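Local coordinates for protein sorbitol dehydrogenase (Gluconobacter oxydans, PDB 5ITG) that probably oxidises D-sorbitol to L-sorbose with a nicotinamide cofactor, NADP being the likely one, as a Rossmann-fold dehydrogenase of the mannitol dehydrogenase family, at residues E74-A88 with G248-F260. Numbering follows the deposited sequence.
Sequences EFKAQDCLYSLTETA and GLDDDLPLVAEDF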
# COMPACT_ATOMS: atom_id res chain seq x y z
N GLU A 74 -9.61 13.99 -19.93
CA GLU A 74 -10.79 13.23 -19.52
C GLU A 74 -11.27 13.67 -18.14
O GLU A 74 -12.48 13.70 -17.88
CB GLU A 74 -10.48 11.74 -19.52
CG GLU A 74 -10.11 11.20 -20.89
CD GLU A 74 -10.06 9.69 -20.92
OE1 GLU A 74 -9.30 9.09 -20.13
OE2 GLU A 74 -10.79 9.09 -21.74
N PHE A 75 -10.33 14.01 -17.26
CA PHE A 75 -10.67 14.48 -15.91
C PHE A 75 -11.38 15.83 -16.01
O PHE A 75 -12.48 16.00 -15.49
CB PHE A 75 -9.39 14.63 -15.07
CG PHE A 75 -9.07 13.42 -14.23
CD1 PHE A 75 -9.79 13.14 -13.07
CD2 PHE A 75 -8.05 12.55 -14.60
CE1 PHE A 75 -9.50 12.01 -12.29
CE2 PHE A 75 -7.75 11.42 -13.83
CZ PHE A 75 -8.48 11.15 -12.68
N LYS A 76 -10.74 16.78 -16.68
CA LYS A 76 -11.32 18.11 -16.84
C LYS A 76 -12.70 18.02 -17.51
O LYS A 76 -13.61 18.77 -17.18
CB LYS A 76 -10.39 19.00 -17.68
CG LYS A 76 -9.03 19.25 -17.03
CD LYS A 76 -9.15 20.11 -15.77
CE LYS A 76 -9.63 21.52 -16.09
NZ LYS A 76 -9.66 22.40 -14.88
N ALA A 77 -12.85 17.08 -18.44
CA ALA A 77 -14.11 16.90 -19.15
C ALA A 77 -15.26 16.54 -18.21
O ALA A 77 -16.41 16.93 -18.44
CB ALA A 77 -13.96 15.82 -20.22
N GLN A 78 -14.96 15.81 -17.14
CA GLN A 78 -15.98 15.42 -16.18
C GLN A 78 -15.93 16.28 -14.93
O GLN A 78 -16.41 15.88 -13.87
CB GLN A 78 -15.83 13.95 -15.80
CG GLN A 78 -16.13 12.99 -16.93
CD GLN A 78 -15.93 11.54 -16.54
OE1 GLN A 78 -16.13 10.63 -17.34
NE2 GLN A 78 -15.53 11.31 -15.29
N ASP A 79 -15.35 17.48 -15.06
CA ASP A 79 -15.21 18.40 -13.94
C ASP A 79 -14.46 17.73 -12.80
O ASP A 79 -14.70 18.02 -11.62
CB ASP A 79 -16.59 18.87 -13.45
CG ASP A 79 -17.27 19.81 -14.43
OD1 ASP A 79 -16.70 20.88 -14.71
OD2 ASP A 79 -18.38 19.49 -14.91
N CYS A 80 -13.53 16.85 -13.17
CA CYS A 80 -12.70 16.09 -12.24
C CYS A 80 -13.48 15.11 -11.37
O CYS A 80 -12.93 14.52 -10.44
CB CYS A 80 -11.88 17.05 -11.36
SG CYS A 80 -10.52 17.84 -12.26
N LEU A 81 -14.76 14.94 -11.68
CA LEU A 81 -15.62 14.01 -10.95
C LEU A 81 -15.42 12.60 -11.50
O LEU A 81 -15.19 12.42 -12.69
CB LEU A 81 -17.10 14.39 -11.14
CG LEU A 81 -17.64 15.72 -10.60
CD1 LEU A 81 -18.97 16.01 -11.27
CD2 LEU A 81 -17.80 15.66 -9.09
N TYR A 82 -15.51 11.60 -10.63
CA TYR A 82 -15.36 10.21 -11.05
C TYR A 82 -16.16 9.32 -10.12
O TYR A 82 -16.51 9.72 -9.01
CB TYR A 82 -13.88 9.79 -11.05
CG TYR A 82 -13.21 9.89 -9.71
CD1 TYR A 82 -12.67 11.10 -9.27
CD2 TYR A 82 -13.13 8.79 -8.86
CE1 TYR A 82 -12.06 11.20 -8.01
CE2 TYR A 82 -12.52 8.88 -7.61
CZ TYR A 82 -11.99 10.09 -7.19
OH TYR A 82 -11.40 10.19 -5.95
N SER A 83 -16.45 8.10 -10.57
CA SER A 83 -17.23 7.19 -9.73
C SER A 83 -16.36 6.15 -9.05
O SER A 83 -15.40 5.64 -9.63
CB SER A 83 -18.30 6.48 -10.56
OG SER A 83 -17.73 5.59 -11.49
N LEU A 84 -16.70 5.85 -7.81
CA LEU A 84 -15.97 4.87 -7.04
C LEU A 84 -16.94 3.81 -6.57
O LEU A 84 -17.86 4.09 -5.80
CB LEU A 84 -15.29 5.51 -5.83
CG LEU A 84 -14.67 4.52 -4.83
CD1 LEU A 84 -13.65 3.65 -5.54
CD2 LEU A 84 -14.02 5.29 -3.67
N THR A 85 -16.74 2.59 -7.05
CA THR A 85 -17.57 1.47 -6.64
C THR A 85 -16.82 0.78 -5.50
O THR A 85 -15.61 0.59 -5.59
CB THR A 85 -17.76 0.46 -7.79
OG1 THR A 85 -18.40 1.11 -8.90
CG2 THR A 85 -18.62 -0.72 -7.34
N GLU A 86 -17.54 0.45 -4.43
CA GLU A 86 -16.95 -0.23 -3.28
C GLU A 86 -17.63 -1.59 -3.16
O GLU A 86 -18.84 -1.67 -2.97
CB GLU A 86 -17.18 0.61 -2.02
CG GLU A 86 -16.36 1.89 -2.01
CD GLU A 86 -16.79 2.86 -0.93
OE1 GLU A 86 -17.77 3.60 -1.16
OE2 GLU A 86 -16.16 2.87 0.14
N THR A 87 -16.85 -2.65 -3.28
CA THR A 87 -17.38 -4.01 -3.22
C THR A 87 -17.00 -4.78 -1.97
O THR A 87 -15.83 -4.96 -1.67
CB THR A 87 -16.92 -4.80 -4.45
OG1 THR A 87 -17.28 -4.08 -5.64
CG2 THR A 87 -17.57 -6.18 -4.47
N ALA A 88 -18.02 -5.27 -1.25
CA ALA A 88 -17.82 -6.03 -0.01
C ALA A 88 -17.66 -7.52 -0.29
O ALA A 88 -18.03 -7.99 -1.36
CB ALA A 88 -19.00 -5.79 0.92
N GLY A 248 -24.57 2.53 -14.28
CA GLY A 248 -25.46 3.25 -15.18
C GLY A 248 -24.89 4.62 -15.54
O GLY A 248 -25.60 5.48 -16.06
N LEU A 249 -23.60 4.80 -15.27
CA LEU A 249 -22.92 6.06 -15.54
C LEU A 249 -21.88 5.91 -16.65
O LEU A 249 -21.13 4.93 -16.68
CB LEU A 249 -22.21 6.55 -14.28
CG LEU A 249 -23.07 6.74 -13.02
CD1 LEU A 249 -22.16 6.96 -11.82
CD2 LEU A 249 -24.02 7.92 -13.21
N ASP A 250 -21.84 6.88 -17.56
CA ASP A 250 -20.87 6.84 -18.64
C ASP A 250 -19.59 7.50 -18.14
O ASP A 250 -19.23 8.60 -18.56
CB ASP A 250 -21.40 7.59 -19.87
CG ASP A 250 -20.41 7.62 -21.02
OD1 ASP A 250 -19.96 6.53 -21.44
OD2 ASP A 250 -20.08 8.72 -21.49
N ASP A 251 -18.91 6.81 -17.23
CA ASP A 251 -17.69 7.31 -16.62
C ASP A 251 -16.46 6.94 -17.43
O ASP A 251 -16.29 5.78 -17.81
CB ASP A 251 -17.56 6.73 -15.21
CG ASP A 251 -16.52 7.44 -14.37
OD1 ASP A 251 -15.76 8.27 -14.92
OD2 ASP A 251 -16.47 7.17 -13.15
N ASP A 252 -15.61 7.92 -17.71
CA ASP A 252 -14.38 7.66 -18.45
C ASP A 252 -13.28 7.20 -17.50
O ASP A 252 -12.31 6.55 -17.92
CB ASP A 252 -13.92 8.93 -19.17
CG ASP A 252 -14.60 9.12 -20.51
OD1 ASP A 252 -14.38 8.28 -21.40
OD2 ASP A 252 -15.36 10.09 -20.66
N LEU A 253 -13.43 7.52 -16.22
CA LEU A 253 -12.45 7.17 -15.20
C LEU A 253 -13.04 6.42 -14.00
O LEU A 253 -12.83 6.81 -12.85
CB LEU A 253 -11.77 8.45 -14.71
CG LEU A 253 -11.22 9.31 -15.85
CD1 LEU A 253 -10.95 10.72 -15.37
CD2 LEU A 253 -9.95 8.66 -16.40
N PRO A 254 -13.76 5.32 -14.25
CA PRO A 254 -14.35 4.56 -13.15
C PRO A 254 -13.32 3.67 -12.46
O PRO A 254 -12.38 3.20 -13.10
CB PRO A 254 -15.41 3.73 -13.85
CG PRO A 254 -14.70 3.35 -15.11
CD PRO A 254 -14.06 4.68 -15.54
N LEU A 255 -13.48 3.45 -11.17
CA LEU A 255 -12.57 2.58 -10.44
C LEU A 255 -13.36 1.87 -9.35
O LEU A 255 -14.48 2.27 -9.00
CB LEU A 255 -11.39 3.37 -9.84
CG LEU A 255 -11.57 4.24 -8.60
CD1 LEU A 255 -10.21 4.76 -8.17
CD2 LEU A 255 -12.52 5.38 -8.88
N VAL A 256 -12.77 0.80 -8.82
CA VAL A 256 -13.41 -0.00 -7.80
C VAL A 256 -12.41 -0.36 -6.70
O VAL A 256 -11.22 -0.48 -6.95
CB VAL A 256 -14.01 -1.28 -8.43
CG1 VAL A 256 -12.94 -2.03 -9.21
CG2 VAL A 256 -14.63 -2.17 -7.37
N ALA A 257 -12.90 -0.51 -5.48
CA ALA A 257 -12.05 -0.85 -4.35
C ALA A 257 -12.84 -1.73 -3.40
O ALA A 257 -14.07 -1.77 -3.48
CB ALA A 257 -11.59 0.41 -3.64
N GLU A 258 -12.14 -2.43 -2.51
CA GLU A 258 -12.82 -3.28 -1.54
C GLU A 258 -13.48 -2.33 -0.55
O GLU A 258 -13.06 -1.18 -0.40
CB GLU A 258 -11.80 -4.18 -0.81
CG GLU A 258 -10.79 -3.43 0.05
CD GLU A 258 -9.79 -4.35 0.73
OE1 GLU A 258 -10.15 -5.50 1.07
OE2 GLU A 258 -8.64 -3.92 0.95
N ASP A 259 -14.52 -2.80 0.13
CA ASP A 259 -15.20 -1.95 1.10
C ASP A 259 -14.26 -1.62 2.26
O ASP A 259 -14.34 -0.53 2.83
CB ASP A 259 -16.48 -2.63 1.60
CG ASP A 259 -16.21 -3.91 2.35
OD1 ASP A 259 -15.37 -4.71 1.89
OD2 ASP A 259 -16.85 -4.13 3.41
N PHE A 260 -13.37 -2.55 2.61
CA PHE A 260 -12.42 -2.33 3.70
C PHE A 260 -11.47 -1.19 3.37
O PHE A 260 -11.04 -1.05 2.23
CB PHE A 260 -11.58 -3.58 3.98
CG PHE A 260 -10.50 -3.36 5.01
CD1 PHE A 260 -10.76 -3.55 6.37
CD2 PHE A 260 -9.24 -2.90 4.63
CE1 PHE A 260 -9.78 -3.30 7.33
CE2 PHE A 260 -8.24 -2.64 5.59
CZ PHE A 260 -8.52 -2.84 6.94
O HOH W 1 -16.96 3.03 -10.45
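T85 and V256 sit side by side where strands 82-87 and 255-258 run parallel, their axes 4.7 Å apart at closest with 29° between their directions, and backbone bonds alternate from L255 N to S83 O through to D259 N on T87 O. D251 grips the approach to the strands. Its OD2 takes S83 OG on the anti lone pair at 2.6 Å and S83 N on the syn side, while OD1 receives Q78 NE2 and L253 N from opposite faces of the carboxylate, the latter bond closing an Asx turn. An asparagine here would turn one oxygen into an NH2 that cannot accept, and would probably leave either S83 N, or Q78 NE2 and L253 N, without this partner. Q78 reaches across with its chain extended (chi2 178°): NE2 also donates to L81 O, and OE1 accepts D252 N at 2.8 Å in its carbonyl plane. The pairing adds 255-258 to the mixed sheet of the Rossmann domain; strand 93-106 runs antiparallel along the other side of 82-87, and helix 237-247 packs on T85 and V256. At the last turn of helix 66-77, L253 CD1 stands over the centre of the F75 ring, a CH-pi contact 3.3 Å from the centroid. L255 CD2 meets the Y82 ring at its edge, 3.5 Å from Y82 CD2, and L84 CD1 lies 3.7 Å from L255 CG, with helix 35-39 touching both leucines. A water joins S83 OG, T85 OG1 and L255 O. E74 OE2 comes within 3.7 Å of D252 OD1, a like-charge approach probably eased by K70's salt bridge to E74.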